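Local structure of glutathione S-transferase (Pseudomonas fluorescens, 3M3M) at residues T91-W96 / Y151-H156; V141-L146 / P182-W187; I18-N23 / R196-L201; A109-I114 / L129-R134. The protein probably catalyses the transfer of glutathione to electrophilic substrates and binds glutathione in the crystal. One frame throughout, in Å; residues are numbered along the deposited sequence.

Contact 1. Residues T91-W96 / Y151-H156; sequences TQVLQW and YLVGEH
In the all-helical C-terminal half of the glutathione transferase fold, Val-93 and Trp-96 of the long helix 87-117 receive Leu-152 and Val-153 from the loop that leads into helix 159-168. Val-153 does most of the wedging. With CG1 anti to the backbone N (chi1 -179°), its CG2 is left anti to the carbonyl carbon and reaches the helix surface, 3.6 Å from the backbone N of Val-93. The same methyl meets Val-93 CG2 at 3.7 Å, the two valines crossing at about a right angle, and approaches CD1 of the Trp-96 indole obliquely. Its other methyl, CG1, sits at 4.0 Å from CB of Gln-92, on the exposed side of the helix. Next to it, Leu-152 sets its CB over the five-membered ring of Trp-96, a CH-pi contact 3.9 Å from the ring centroid and only 6° off the normal. The opposite face of the indole carries the amide NE2 of Gln-95, displaced toward the rim. Behind the loop, Asp-161 of helix 159-168 accepts the N-H of Leu-152, and the Leu-152 side chain continues onto Leu-164 of that helix. Beyond Val-153 the chain reverses through a type II' turn, Val-153 to His-156, with Gly-154 at the corner in positive phi (60°). The polar edge of the indole is settled by one water lying in the ring plane: it accepts from Trp-96 NE1 at 2.9 Å and donates to Leu-152 O at 2.6 Å.

Contact 2. Residues V141-L146 / P182-W187; sequences VMEKQL and PGIQAW
Glu-143 of helix 125-146 meets the first turn of helix 182-192, Pro-182 to Ile-184, in the GST C-terminal domain, where segments 141-146 and 182-187 cross at 70°, their local axes 8.2 Å apart at closest approach. The polar part is a two-pronged grip on backbone N-H groups. Glu-143 OE2 accepts from Gly-183 N at 2.7 Å and OE1 from Ile-184 N at 2.8 Å, both on the syn side and both moderately out of the carboxylate plane. A negative group at a helix N terminus probably also gains from the helix dipole. Gly-183 has no side chain to keep the carboxylate off. A water joins the carbonyls of the two helices, donating to Leu-146 O and Gly-183 O.

The apolar part is built from Leu-146, Met-142, Ile-184 and Trp-187. Leu-146 places CD1 over one face of the Trp-187 indole, a CH-pi contact 3.9 Å from the centroid of the five-membered ring, while its CD2 touches Trp-187 CD1 at 3.5 Å. Met-142, a selenomethionine, bends at its last torsion (chi3 64°) to bring CE to Trp-187 CZ3 at 3.6 Å. The indole NE1 is taken by Asp-161 of helix 159-168. Ile-184 completes the layer, its CD1 lying 4.0 Å from Met-142 CB.

Contact 3. Residues I18-N23 / R196-L201; sequences IKLMLN and RHVPML
Leu-20 and Val-198 come within 6.0 Å CA to CA, and Asn-23 faces Arg-196, so the irregular tail 196-201 runs back along helix 13-24 in the opposite sense. Val-198 presses both methyls against Asn-23, CG1 reaching CB at 3.6 Å, the two side chains crossing at about a right angle. Asn-23 is steadied from behind: its ND2 donates to Lys-19 O at 2.8 Å, nearly straight (172°), and has Tyr-29 OH as a further partner. Leu-20 CD1 packs by His-197 ND1 at 3.5 Å. Helix 13-24 is the first helix of the thioredoxin-like N-terminal domain, and the tail comes from beyond the last helix of the C-terminal one, so the contact joins the two domains. Lys-19 reaches out fully extended, CG anti to the backbone N (chi1 178°), and its NZ donates to Pro-199 O at 2.8 Å and, from above the carbonyl plane, to Met-200 O at 3.0 Å; it also forms a salt bridge with Asp-202, which probably helps offset its charge. At the other end Arg-196 grips Asn-23 O side-on, with NE at 2.9 Å and NH2 at 3.1 Å, the oxygen lying in the guanidinium plane.

Contact 4. Residues A109-I114 / L129-R134; sequences AVARFI and LKLHKR
His-132 NE2 is hydrogen-bonded to the carbonyl O of Gly-174, a residue of the loop after helix 159-168, while the CD2 edge of the same ring turns to Ala-111, whose CB lies near the ring plane at 4.3 Å from CD2. Between the two segments themselves there is no hydrogen bond, and this is an apolar pairing. It joins helices 87-117 and 125-146, successive in the chain and the long antiparallel pair of the GST helical domain; here they run at 147° with axes 9.4 Å apart.

The work is done by Leu-131, which points at the facing helix. With CG anti to its carbonyl carbon (chi1 -58°) and the rest of the chain extended, it sends CD1 between Val-110 and Ile-114. That single methyl meets Val-110 CG1 at 3.7 Å and Ile-114 CD1 at 3.6 Å, the Leu-131 side chain crossing both of theirs at a slant. Ala-111, between these two, is small enough to let the leucine come down on the backbone, and its CA is the nearest to that of Leu-131, at 6.2 Å. Around this contact, Phe-176 packs on Ala-111 and meets the His-132 ring, and Glu-127 touches both Val-110 and Ile-114. The bound glutathione is near, about 8 Å from the Val-110 side chain. Leu-131 CD1 ends 3.7 Å from the backbone N of Ala-111.

From the N terminus, helix 13-24 opens contact 3, which closes only when the chain returns as the tail 196-201, so every other contact lies within its loop. Contact 1 opens next, at the start of helix 87-117, and contact 4 opens and closes within it, pairing that helix with 125-146. Contact 2 begins after contact 4 has closed but before contact 1 does, at the far end of helix 125-146, and closes on helix 182-192; contacts 1 and 2 therefore cross, and they touch where Trp-96 packs on Val-141. Contacts 1, 2 and 4 knit the helical domain, whereas contact 3 ties it to the thioredoxin-like domain and meets contact 4 through Met-200 and Arg-112.

Contact 1. Residues T91-W96 / Y151-H156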
loop_
_atom_site.group_PDB
_atom_site.type_symbol
_atom_site.label_atom_id
_atom_site.label_comp_id
_atom_site.label_asym_id
_atom_site.label_seq_id
_atom_site.Cartn_x
_atom_site.Cartn_y
_atom_site.Cartn_z
ATOM N N THR A 91 -14.280 11.659 -0.704
ATOM C CA THR A 91 -13.248 12.451 -1.437
ATOM C C THR A 91 -11.964 12.533 -0.614
ATOM O O THR A 91 -10.827 12.411 -1.162
ATOM C CB THR A 91 -13.799 13.863 -1.752
ATOM O OG1 THR A 91 -14.954 13.652 -2.580
ATOM C CG2 THR A 91 -12.724 14.671 -2.568
ATOM N N GLN A 92 -12.105 12.671 0.712
ATOM C CA GLN A 92 -10.890 12.725 1.518
ATOM C C GLN A 92 -10.121 11.414 1.525
ATOM O O GLN A 92 -8.894 11.433 1.590
ATOM C CB GLN A 92 -11.158 13.176 2.963
ATOM C CG GLN A 92 -11.574 14.728 2.843
ATOM C CD GLN A 92 -12.017 15.387 4.108
ATOM O OE1 GLN A 92 -12.881 14.879 4.828
ATOM N NE2 GLN A 92 -11.490 16.624 4.345
ATOM N N VAL A 93 -10.847 10.297 1.571
ATOM C CA VAL A 93 -10.172 8.989 1.428
ATOM C C VAL A 93 -9.386 8.948 0.083
ATOM O O VAL A 93 -8.203 8.570 0.062
ATOM C CB VAL A 93 -11.208 7.842 1.538
ATOM C CG1 VAL A 93 -10.633 6.504 0.942
ATOM C CG2 VAL A 93 -11.667 7.760 3.006
ATOM N N LEU A 94 -10.017 9.399 -1.011
ATOM C CA LEU A 94 -9.326 9.350 -2.353
ATOM C C LEU A 94 -8.186 10.329 -2.331
ATOM O O LEU A 94 -7.164 10.015 -2.866
ATOM C CB LEU A 94 -10.298 9.718 -3.523
ATOM C CG LEU A 94 -11.378 8.610 -3.668
ATOM C CD1 LEU A 94 -12.420 9.076 -4.709
ATOM C CD2 LEU A 94 -10.740 7.289 -4.189
ATOM N N GLN A 95 -8.314 11.449 -1.622
ATOM C CA GLN A 95 -7.205 12.419 -1.554
ATOM C C GLN A 95 -5.976 11.716 -0.979
ATOM O O GLN A 95 -4.912 11.848 -1.523
ATOM C CB GLN A 95 -7.672 13.576 -0.632
ATOM C CG GLN A 95 -6.603 14.528 -0.253
ATOM C CD GLN A 95 -7.137 15.425 0.854
ATOM O OE1 GLN A 95 -7.865 16.398 0.610
ATOM N NE2 GLN A 95 -6.795 15.062 2.117
ATOM N N TRP A 96 -6.117 11.052 0.177
ATOM C CA TRP A 96 -4.976 10.401 0.758
ATOM C C TRP A 96 -4.420 9.274 -0.175
ATOM O O TRP A 96 -3.225 9.046 -0.174
ATOM C CB TRP A 96 -5.345 9.833 2.169
ATOM C CG TRP A 96 -5.432 10.925 3.146
ATOM C CD1 TRP A 96 -6.601 11.459 3.631
ATOM C CD2 TRP A 96 -4.370 11.753 3.611
ATOM N NE1 TRP A 96 -6.346 12.565 4.425
ATOM C CE2 TRP A 96 -4.973 12.742 4.473
ATOM C CE3 TRP A 96 -2.954 11.715 3.469
ATOM C CZ2 TRP A 96 -4.224 13.725 5.120
ATOM C CZ3 TRP A 96 -2.206 12.732 4.130
ATOM C CH2 TRP A 96 -2.863 13.697 4.961
ATOM N N TYR A 151 -7.184 8.573 12.639
ATOM C CA TYR A 151 -6.967 7.922 11.300
ATOM C C TYR A 151 -6.871 9.079 10.318
ATOM O O TYR A 151 -7.028 10.268 10.713
ATOM C CB TYR A 151 -8.132 7.008 10.917
ATOM C CG TYR A 151 -8.153 5.784 11.808
ATOM C CD1 TYR A 151 -7.241 4.729 11.625
ATOM C CD2 TYR A 151 -9.063 5.692 12.836
ATOM C CE1 TYR A 151 -7.270 3.587 12.485
ATOM C CE2 TYR A 151 -9.068 4.576 13.712
ATOM C CZ TYR A 151 -8.193 3.533 13.498
ATOM O OH TYR A 151 -8.284 2.401 14.324
ATOM N N LEU A 152 -6.515 8.771 9.069
ATOM C CA LEU A 152 -6.283 9.918 8.153
ATOM C C LEU A 152 -7.549 10.665 7.869
ATOM O O LEU A 152 -7.480 11.904 7.644
ATOM C CB LEU A 152 -5.610 9.413 6.817
ATOM C CG LEU A 152 -4.176 8.987 7.147
ATOM C CD1 LEU A 152 -3.707 8.175 5.928
ATOM C CD2 LEU A 152 -3.240 10.172 7.382
ATOM N N VAL A 153 -8.695 9.950 7.856
ATOM C CA VAL A 153 -9.971 10.577 7.587
ATOM C C VAL A 153 -10.820 10.413 8.859
ATOM O O VAL A 153 -11.463 9.366 9.056
ATOM C CB VAL A 153 -10.686 10.024 6.333
ATOM C CG1 VAL A 153 -12.048 10.733 6.067
ATOM C CG2 VAL A 153 -9.766 10.177 5.001
ATOM N N GLY A 154 -10.708 11.415 9.753
ATOM C CA GLY A 154 -11.495 11.394 10.982
ATOM C C GLY A 154 -11.271 10.216 11.897
ATOM O O GLY A 154 -10.125 9.860 12.210
ATOM N N GLU A 155 -12.381 9.690 12.416
ATOM C CA GLU A 155 -12.332 8.669 13.452
ATOM C C GLU A 155 -12.488 7.298 12.941
ATOM O O GLU A 155 -12.739 6.382 13.783
ATOM C CB GLU A 155 -13.542 8.920 14.452
ATOM C CG GLU A 155 -13.429 10.205 15.220
ATOM C CD GLU A 155 -12.500 10.048 16.445
ATOM O OE1 GLU A 155 -12.408 8.913 17.019
ATOM O OE2 GLU A 155 -11.896 11.061 16.879
ATOM N N HIS A 156 -12.501 7.085 11.603
ATOM C CA HIS A 156 -12.843 5.747 11.124
ATOM C C HIS A 156 -11.659 5.265 10.223
ATOM O O HIS A 156 -11.262 5.958 9.271
ATOM C CB HIS A 156 -14.137 5.757 10.318
ATOM C CG HIS A 156 -15.326 6.158 11.155
ATOM N ND1 HIS A 156 -15.916 5.295 12.048
ATOM C CD2 HIS A 156 -15.919 7.364 11.351
ATOM C CE1 HIS A 156 -16.894 5.909 12.693
ATOM N NE2 HIS A 156 -16.913 7.177 12.298
HETATM O O HOH W 1 -8.461 13.784 6.071
#

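Contact 2. Residues V141-L146 / P182-W187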
loop_
_atom_site.group_PDB
_atom_site.type_symbol
_atom_site.label_atom_id
_atom_site.label_comp_id
_atom_site.label_asym_id
_atom_site.label_seq_id
_atom_site.Cartn_x
_atom_site.Cartn_y
_atom_site.Cartn_z
ATOM N N VAL A 141 3.617 15.441 6.323
ATOM C CA VAL A 141 2.163 15.670 6.108
ATOM C C VAL A 141 1.252 14.739 6.943
ATOM O O VAL A 141 0.255 15.179 7.560
ATOM C CB VAL A 141 1.824 15.521 4.592
ATOM C CG1 VAL A 141 0.295 15.634 4.382
ATOM C CG2 VAL A 141 2.608 16.620 3.760
HETATM N N MSE A 142 1.611 13.431 6.922
HETATM C CA MSE A 142 0.833 12.448 7.654
HETATM C C MSE A 142 0.914 12.766 9.181
HETATM O O MSE A 142 -0.088 12.588 9.859
HETATM C CB MSE A 142 1.438 11.017 7.387
HETATM C CG MSE A 142 1.079 10.597 5.955
HETATM SE SE MSE A 142 2.089 8.876 5.681
HETATM C CE MSE A 142 1.092 7.800 7.107
ATOM N N GLU A 143 2.119 13.082 9.661
ATOM C CA GLU A 143 2.344 13.399 11.121
ATOM C C GLU A 143 1.452 14.544 11.542
ATOM O O GLU A 143 0.811 14.495 12.602
ATOM C CB GLU A 143 3.820 13.690 11.391
ATOM C CG GLU A 143 4.188 13.913 12.946
ATOM C CD GLU A 143 4.127 12.625 13.741
ATOM O OE1 GLU A 143 3.975 11.517 13.098
ATOM O OE2 GLU A 143 4.276 12.749 14.983
ATOM N N LYS A 144 1.388 15.624 10.736
ATOM C CA LYS A 144 0.447 16.681 11.130
ATOM C C LYS A 144 -0.993 16.223 11.188
ATOM O O LYS A 144 -1.754 16.576 12.098
ATOM C CB LYS A 144 0.625 17.835 10.125
ATOM C CG LYS A 144 1.934 18.575 10.452
ATOM C CD LYS A 144 2.158 19.726 9.383
ATOM C CE LYS A 144 3.482 20.547 9.564
ATOM N NZ LYS A 144 4.724 19.698 9.138
ATOM N N GLN A 145 -1.467 15.437 10.204
ATOM C CA GLN A 145 -2.806 15.026 10.258
ATOM C C GLN A 145 -3.090 14.097 11.463
ATOM O O GLN A 145 -4.114 14.242 12.086
ATOM C CB GLN A 145 -3.248 14.279 8.912
ATOM C CG GLN A 145 -4.701 13.746 8.904
ATOM C CD GLN A 145 -5.746 14.907 8.903
ATOM O OE1 GLN A 145 -5.604 15.840 8.130
ATOM N NE2 GLN A 145 -6.661 14.913 9.849
ATOM N N LEU A 146 -2.180 13.164 11.719
ATOM C CA LEU A 146 -2.448 12.116 12.717
ATOM C C LEU A 146 -2.170 12.733 14.125
ATOM O O LEU A 146 -2.352 12.049 15.131
ATOM C CB LEU A 146 -1.524 10.941 12.440
ATOM C CG LEU A 146 -2.032 10.223 11.147
ATOM C CD1 LEU A 146 -0.951 9.248 10.717
ATOM C CD2 LEU A 146 -3.450 9.536 11.362
ATOM N N PRO A 182 6.048 10.244 16.180
ATOM C CA PRO A 182 5.204 9.508 17.108
ATOM C C PRO A 182 3.749 9.464 16.798
ATOM O O PRO A 182 3.014 8.482 17.273
ATOM C CB PRO A 182 5.408 10.247 18.491
ATOM C CG PRO A 182 5.973 11.646 18.025
ATOM C CD PRO A 182 6.774 11.381 16.802
ATOM N N GLY A 183 3.250 10.447 16.032
ATOM C CA GLY A 183 1.854 10.346 15.666
ATOM C C GLY A 183 1.684 9.191 14.653
ATOM O O GLY A 183 0.681 8.468 14.713
ATOM N N ILE A 184 2.613 9.100 13.695
ATOM C CA ILE A 184 2.600 7.888 12.759
ATOM C C ILE A 184 2.701 6.561 13.532
ATOM O O ILE A 184 1.927 5.640 13.316
ATOM C CB ILE A 184 3.641 7.982 11.696
ATOM C CG1 ILE A 184 3.297 9.240 10.825
ATOM C CG2 ILE A 184 3.660 6.681 10.776
ATOM C CD1 ILE A 184 4.320 9.440 9.601
ATOM N N GLN A 185 3.620 6.508 14.494
ATOM C CA GLN A 185 3.781 5.262 15.246
ATOM C C GLN A 185 2.498 4.922 15.986
ATOM O O GLN A 185 2.085 3.747 16.001
ATOM C CB GLN A 185 5.026 5.362 16.177
ATOM C CG GLN A 185 6.326 5.511 15.500
ATOM C CD GLN A 185 7.468 5.634 16.573
ATOM O OE1 GLN A 185 7.374 6.474 17.499
ATOM N NE2 GLN A 185 8.540 4.865 16.389
ATOM N N ALA A 186 1.793 5.892 16.582
ATOM C CA ALA A 186 0.580 5.564 17.349
ATOM C C ALA A 186 -0.545 5.140 16.388
ATOM O O ALA A 186 -1.363 4.308 16.674
ATOM C CB ALA A 186 0.116 6.811 18.205
ATOM N N TRP A 187 -0.563 5.758 15.190
ATOM C CA TRP A 187 -1.512 5.300 14.159
ATOM C C TRP A 187 -1.216 3.868 13.671
ATOM O O TRP A 187 -2.168 3.042 13.466
ATOM C CB TRP A 187 -1.448 6.324 13.021
ATOM C CG TRP A 187 -2.074 5.915 11.706
ATOM C CD1 TRP A 187 -3.358 5.991 11.314
ATOM C CD2 TRP A 187 -1.309 5.477 10.572
ATOM N NE1 TRP A 187 -3.480 5.541 9.961
ATOM C CE2 TRP A 187 -2.225 5.283 9.483
ATOM C CE3 TRP A 187 0.069 5.253 10.399
ATOM C CZ2 TRP A 187 -1.797 4.832 8.168
ATOM C CZ3 TRP A 187 0.521 4.801 9.081
ATOM C CH2 TRP A 187 -0.437 4.615 8.004
HETATM O O HOH W 2 -1.650 9.350 15.938
#

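Contact 3. Residues I18-N23 / R196-L201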
loop_
_atom_site.group_PDB
_atom_site.type_symbol
_atom_site.label_atom_id
_atom_site.label_comp_id
_atom_site.label_asym_id
_atom_site.label_seq_id
_atom_site.Cartn_x
_atom_site.Cartn_y
_atom_site.Cartn_z
ATOM N N ILE A 18 -3.708 -5.404 -0.648
ATOM C CA ILE A 18 -4.814 -6.267 -1.076
ATOM C C ILE A 18 -4.923 -7.503 -0.136
ATOM O O ILE A 18 -6.049 -7.892 0.261
ATOM C CB ILE A 18 -4.613 -6.682 -2.518
ATOM C CG1 ILE A 18 -4.348 -5.418 -3.427
ATOM C CG2 ILE A 18 -5.865 -7.409 -3.009
ATOM C CD1 ILE A 18 -5.304 -4.213 -3.163
ATOM N N LYS A 19 -3.792 -8.056 0.255
ATOM C CA LYS A 19 -3.824 -9.167 1.289
ATOM C C LYS A 19 -4.556 -8.633 2.529
ATOM O O LYS A 19 -5.447 -9.296 3.101
ATOM C CB LYS A 19 -2.377 -9.567 1.660
ATOM C CG LYS A 19 -2.399 -10.690 2.760
ATOM C CD LYS A 19 -0.995 -10.894 3.354
ATOM C CE LYS A 19 -1.101 -11.943 4.537
ATOM N NZ LYS A 19 0.304 -12.232 5.070
ATOM N N LEU A 20 -4.116 -7.459 3.005
ATOM C CA LEU A 20 -4.762 -6.906 4.225
ATOM C C LEU A 20 -6.267 -6.667 4.048
ATOM O O LEU A 20 -7.095 -7.095 4.880
ATOM C CB LEU A 20 -4.073 -5.546 4.563
ATOM C CG LEU A 20 -4.578 -4.848 5.859
ATOM C CD1 LEU A 20 -4.681 -5.871 7.159
ATOM C CD2 LEU A 20 -3.569 -3.677 6.160
HETATM N N MSE A 21 -6.629 -6.015 2.924
HETATM C CA MSE A 21 -8.086 -5.765 2.686
HETATM C C MSE A 21 -8.944 -7.049 2.592
HETATM O O MSE A 21 -10.005 -7.115 3.237
HETATM C CB MSE A 21 -8.215 -4.982 1.402
HETATM C CG MSE A 21 -9.642 -4.610 0.971
HETATM SE SE MSE A 21 -10.254 -3.006 1.999
HETATM C CE MSE A 21 -10.840 -3.792 3.718
ATOM N N LEU A 22 -8.446 -8.050 1.869
ATOM C CA LEU A 22 -9.176 -9.306 1.773
ATOM C C LEU A 22 -9.387 -9.946 3.160
ATOM O O LEU A 22 -10.525 -10.439 3.472
ATOM C CB LEU A 22 -8.483 -10.267 0.774
ATOM C CG LEU A 22 -8.569 -9.786 -0.704
ATOM C CD1 LEU A 22 -7.478 -10.562 -1.451
ATOM C CD2 LEU A 22 -9.980 -10.092 -1.242
ATOM N N ASN A 23 -8.330 -9.976 3.964
ATOM C CA ASN A 23 -8.461 -10.562 5.336
ATOM C C ASN A 23 -9.351 -9.726 6.257
ATOM O O ASN A 23 -10.155 -10.265 7.003
ATOM C CB ASN A 23 -7.064 -10.832 5.964
ATOM C CG ASN A 23 -6.421 -12.030 5.315
ATOM O OD1 ASN A 23 -6.652 -13.178 5.782
ATOM N ND2 ASN A 23 -5.727 -11.843 4.208
ATOM N N ARG A 196 -8.924 -8.124 12.970
ATOM C CA ARG A 196 -8.736 -8.965 11.783
ATOM C C ARG A 196 -7.469 -8.564 11.042
ATOM O O ARG A 196 -7.236 -9.113 9.926
ATOM C CB ARG A 196 -9.947 -8.873 10.849
ATOM C CG ARG A 196 -11.250 -9.385 11.478
ATOM C CD ARG A 196 -12.317 -9.541 10.413
ATOM N NE ARG A 196 -11.868 -10.488 9.348
ATOM C CZ ARG A 196 -12.051 -11.807 9.374
ATOM N NH1 ARG A 196 -12.789 -12.347 10.390
ATOM N NH2 ARG A 196 -11.560 -12.578 8.425
ATOM N N HIS A 197 -6.641 -7.742 11.705
ATOM C CA HIS A 197 -5.371 -7.276 11.044
ATOM C C HIS A 197 -4.537 -8.536 10.672
ATOM O O HIS A 197 -4.506 -9.558 11.476
ATOM C CB HIS A 197 -4.564 -6.385 11.944
ATOM C CG HIS A 197 -3.286 -5.897 11.271
ATOM N ND1 HIS A 197 -3.336 -4.982 10.247
ATOM C CD2 HIS A 197 -1.976 -6.182 11.472
ATOM C CE1 HIS A 197 -2.095 -4.698 9.840
ATOM N NE2 HIS A 197 -1.247 -5.441 10.550
ATOM N N VAL A 198 -3.836 -8.501 9.526
ATOM C CA VAL A 198 -2.783 -9.552 9.215
ATOM C C VAL A 198 -1.535 -8.823 8.820
ATOM O O VAL A 198 -1.624 -7.698 8.209
ATOM C CB VAL A 198 -3.249 -10.502 8.040
ATOM C CG1 VAL A 198 -4.526 -11.339 8.434
ATOM C CG2 VAL A 198 -3.567 -9.728 6.664
ATOM N N PRO A 199 -0.357 -9.379 9.161
ATOM C CA PRO A 199 0.922 -8.833 8.794
ATOM C C PRO A 199 1.254 -9.113 7.341
ATOM O O PRO A 199 0.584 -9.895 6.654
ATOM C CB PRO A 199 1.942 -9.574 9.697
ATOM C CG PRO A 199 1.311 -10.966 9.829
ATOM C CD PRO A 199 -0.230 -10.676 9.833
HETATM N N MSE A 200 2.277 -8.384 6.847
HETATM C CA MSE A 200 2.683 -8.530 5.461
HETATM C C MSE A 200 3.138 -9.948 5.184
HETATM O O MSE A 200 2.673 -10.594 4.231
HETATM C CB MSE A 200 3.892 -7.609 5.211
HETATM C CG MSE A 200 4.369 -7.791 3.830
HETATM SE SE MSE A 200 5.906 -6.400 3.602
HETATM C CE MSE A 200 4.947 -5.116 2.416
ATOM N N LEU A 201 4.047 -10.441 6.044
ATOM C CA LEU A 201 4.501 -11.809 5.877
ATOM C C LEU A 201 3.998 -12.700 7.039
ATOM O O LEU A 201 4.093 -12.273 8.206
ATOM C CB LEU A 201 6.044 -11.822 5.881
ATOM C CG LEU A 201 6.692 -10.834 4.885
ATOM C CD1 LEU A 201 8.212 -10.763 4.992
ATOM C CD2 LEU A 201 6.268 -11.317 3.526
#

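Contact 4. Residues A109-I114 / L129-R134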
loop_
_atom_site.group_PDB
_atom_site.type_symbol
_atom_site.label_atom_id
_atom_site.label_comp_id
_atom_site.label_asym_id
_atom_site.label_seq_id
_atom_site.Cartn_x
_atom_site.Cartn_y
_atom_site.Cartn_z
ATOM N N ALA A 109 8.725 3.553 -1.050
ATOM C CA ALA A 109 8.864 2.207 -1.625
ATOM C C ALA A 109 10.206 2.069 -2.360
ATOM O O ALA A 109 10.841 1.018 -2.261
ATOM C CB ALA A 109 7.709 1.870 -2.640
ATOM N N VAL A 110 10.611 3.101 -3.111
ATOM C CA VAL A 110 11.840 2.984 -3.895
ATOM C C VAL A 110 13.083 3.013 -2.973
ATOM O O VAL A 110 14.064 2.286 -3.221
ATOM C CB VAL A 110 11.877 4.046 -5.045
ATOM C CG1 VAL A 110 13.143 3.915 -5.940
ATOM C CG2 VAL A 110 10.659 3.823 -5.964
ATOM N N ALA A 111 13.044 3.824 -1.911
ATOM C CA ALA A 111 14.208 3.790 -0.951
ATOM C C ALA A 111 14.334 2.383 -0.370
ATOM O O ALA A 111 15.451 1.839 -0.177
ATOM C CB ALA A 111 13.978 4.801 0.181
ATOM N N ARG A 112 13.189 1.815 0.007
ATOM C CA ARG A 112 13.206 0.428 0.580
ATOM C C ARG A 112 13.737 -0.537 -0.490
ATOM O O ARG A 112 14.494 -1.455 -0.182
ATOM C CB ARG A 112 11.766 0.064 0.990
ATOM C CG ARG A 112 11.593 -1.494 1.203
ATOM C CD ARG A 112 10.257 -1.705 1.986
ATOM N NE ARG A 112 9.973 -3.157 2.217
ATOM C CZ ARG A 112 9.337 -3.965 1.371
ATOM N NH1 ARG A 112 8.956 -3.514 0.164
ATOM N NH2 ARG A 112 8.964 -5.203 1.742
ATOM N N PHE A 113 13.338 -0.376 -1.750
ATOM C CA PHE A 113 13.886 -1.280 -2.805
ATOM C C PHE A 113 15.402 -1.150 -2.898
ATOM O O PHE A 113 16.116 -2.155 -2.842
ATOM C CB PHE A 113 13.272 -1.007 -4.168
ATOM C CG PHE A 113 13.806 -1.909 -5.222
ATOM C CD1 PHE A 113 13.392 -3.221 -5.295
ATOM C CD2 PHE A 113 14.759 -1.417 -6.153
ATOM C CE1 PHE A 113 13.893 -4.050 -6.301
ATOM C CE2 PHE A 113 15.285 -2.281 -7.118
ATOM C CZ PHE A 113 14.862 -3.576 -7.170
ATOM N N ILE A 114 15.880 0.085 -2.955
ATOM C CA ILE A 114 17.327 0.338 -3.025
ATOM C C ILE A 114 18.064 -0.279 -1.855
ATOM O O ILE A 114 19.100 -0.956 -2.046
ATOM C CB ILE A 114 17.610 1.871 -3.144
ATOM C CG1 ILE A 114 17.208 2.346 -4.566
ATOM C CG2 ILE A 114 19.114 2.199 -2.882
ATOM C CD1 ILE A 114 17.160 3.980 -4.629
ATOM N N LEU A 129 19.420 9.431 -1.188
ATOM C CA LEU A 129 19.313 10.577 -0.279
ATOM C C LEU A 129 18.213 11.564 -0.708
ATOM O O LEU A 129 17.590 12.098 0.171
ATOM C CB LEU A 129 20.668 11.337 -0.163
ATOM C CG LEU A 129 21.682 10.453 0.624
ATOM C CD1 LEU A 129 23.043 11.192 0.513
ATOM C CD2 LEU A 129 21.305 10.072 2.082
ATOM N N LYS A 130 18.020 11.758 -2.004
ATOM C CA LYS A 130 16.921 12.626 -2.522
ATOM C C LYS A 130 15.557 11.990 -2.171
ATOM O O LYS A 130 14.615 12.700 -1.743
ATOM C CB LYS A 130 17.011 12.872 -4.012
ATOM C CG LYS A 130 18.320 13.703 -4.445
ATOM C CD LYS A 130 18.449 13.840 -5.977
ATOM C CE LYS A 130 19.313 15.064 -6.342
ATOM N NZ LYS A 130 20.704 14.934 -5.807
ATOM N N LEU A 131 15.458 10.662 -2.334
ATOM C CA LEU A 131 14.205 9.943 -1.932
ATOM C C LEU A 131 13.977 10.139 -0.450
ATOM O O LEU A 131 12.870 10.279 0.007
ATOM C CB LEU A 131 14.329 8.449 -2.262
ATOM C CG LEU A 131 14.608 8.102 -3.717
ATOM C CD1 LEU A 131 14.762 6.546 -3.824
ATOM C CD2 LEU A 131 13.546 8.611 -4.718
ATOM N N HIS A 132 15.010 10.106 0.363
ATOM C CA HIS A 132 14.828 10.408 1.750
ATOM C C HIS A 132 14.222 11.781 1.985
ATOM O O HIS A 132 13.317 11.924 2.772
ATOM C CB HIS A 132 16.157 10.265 2.540
ATOM C CG HIS A 132 16.341 8.885 3.078
ATOM N ND1 HIS A 132 17.311 8.573 4.006
ATOM C CD2 HIS A 132 15.735 7.720 2.739
ATOM C CE1 HIS A 132 17.241 7.278 4.282
ATOM N NE2 HIS A 132 16.270 6.741 3.537
ATOM N N LYS A 133 14.730 12.791 1.313
ATOM C CA LYS A 133 14.208 14.154 1.552
ATOM C C LYS A 133 12.724 14.236 1.173
ATOM O O LYS A 133 11.937 14.768 1.979
ATOM C CB LYS A 133 14.976 15.196 0.714
ATOM C CG LYS A 133 16.364 15.379 1.396
ATOM C CD LYS A 133 17.198 16.502 0.724
ATOM C CE LYS A 133 18.637 16.391 1.318
ATOM N NZ LYS A 133 19.474 17.528 0.818
ATOM N N ARG A 134 12.351 13.625 0.051
ATOM C CA ARG A 134 10.977 13.772 -0.414
ATOM C C ARG A 134 10.090 12.854 0.427
ATOM O O ARG A 134 8.906 13.216 0.658
ATOM C CB ARG A 134 10.841 13.445 -1.928
ATOM C CG ARG A 134 11.586 14.531 -2.712
ATOM C CD ARG A 134 11.516 14.413 -4.234
ATOM N NE ARG A 134 10.704 15.500 -4.790
ATOM C CZ ARG A 134 10.260 15.546 -6.047
ATOM N NH1 ARG A 134 9.496 16.568 -6.418
ATOM N NH2 ARG A 134 10.568 14.577 -6.934
#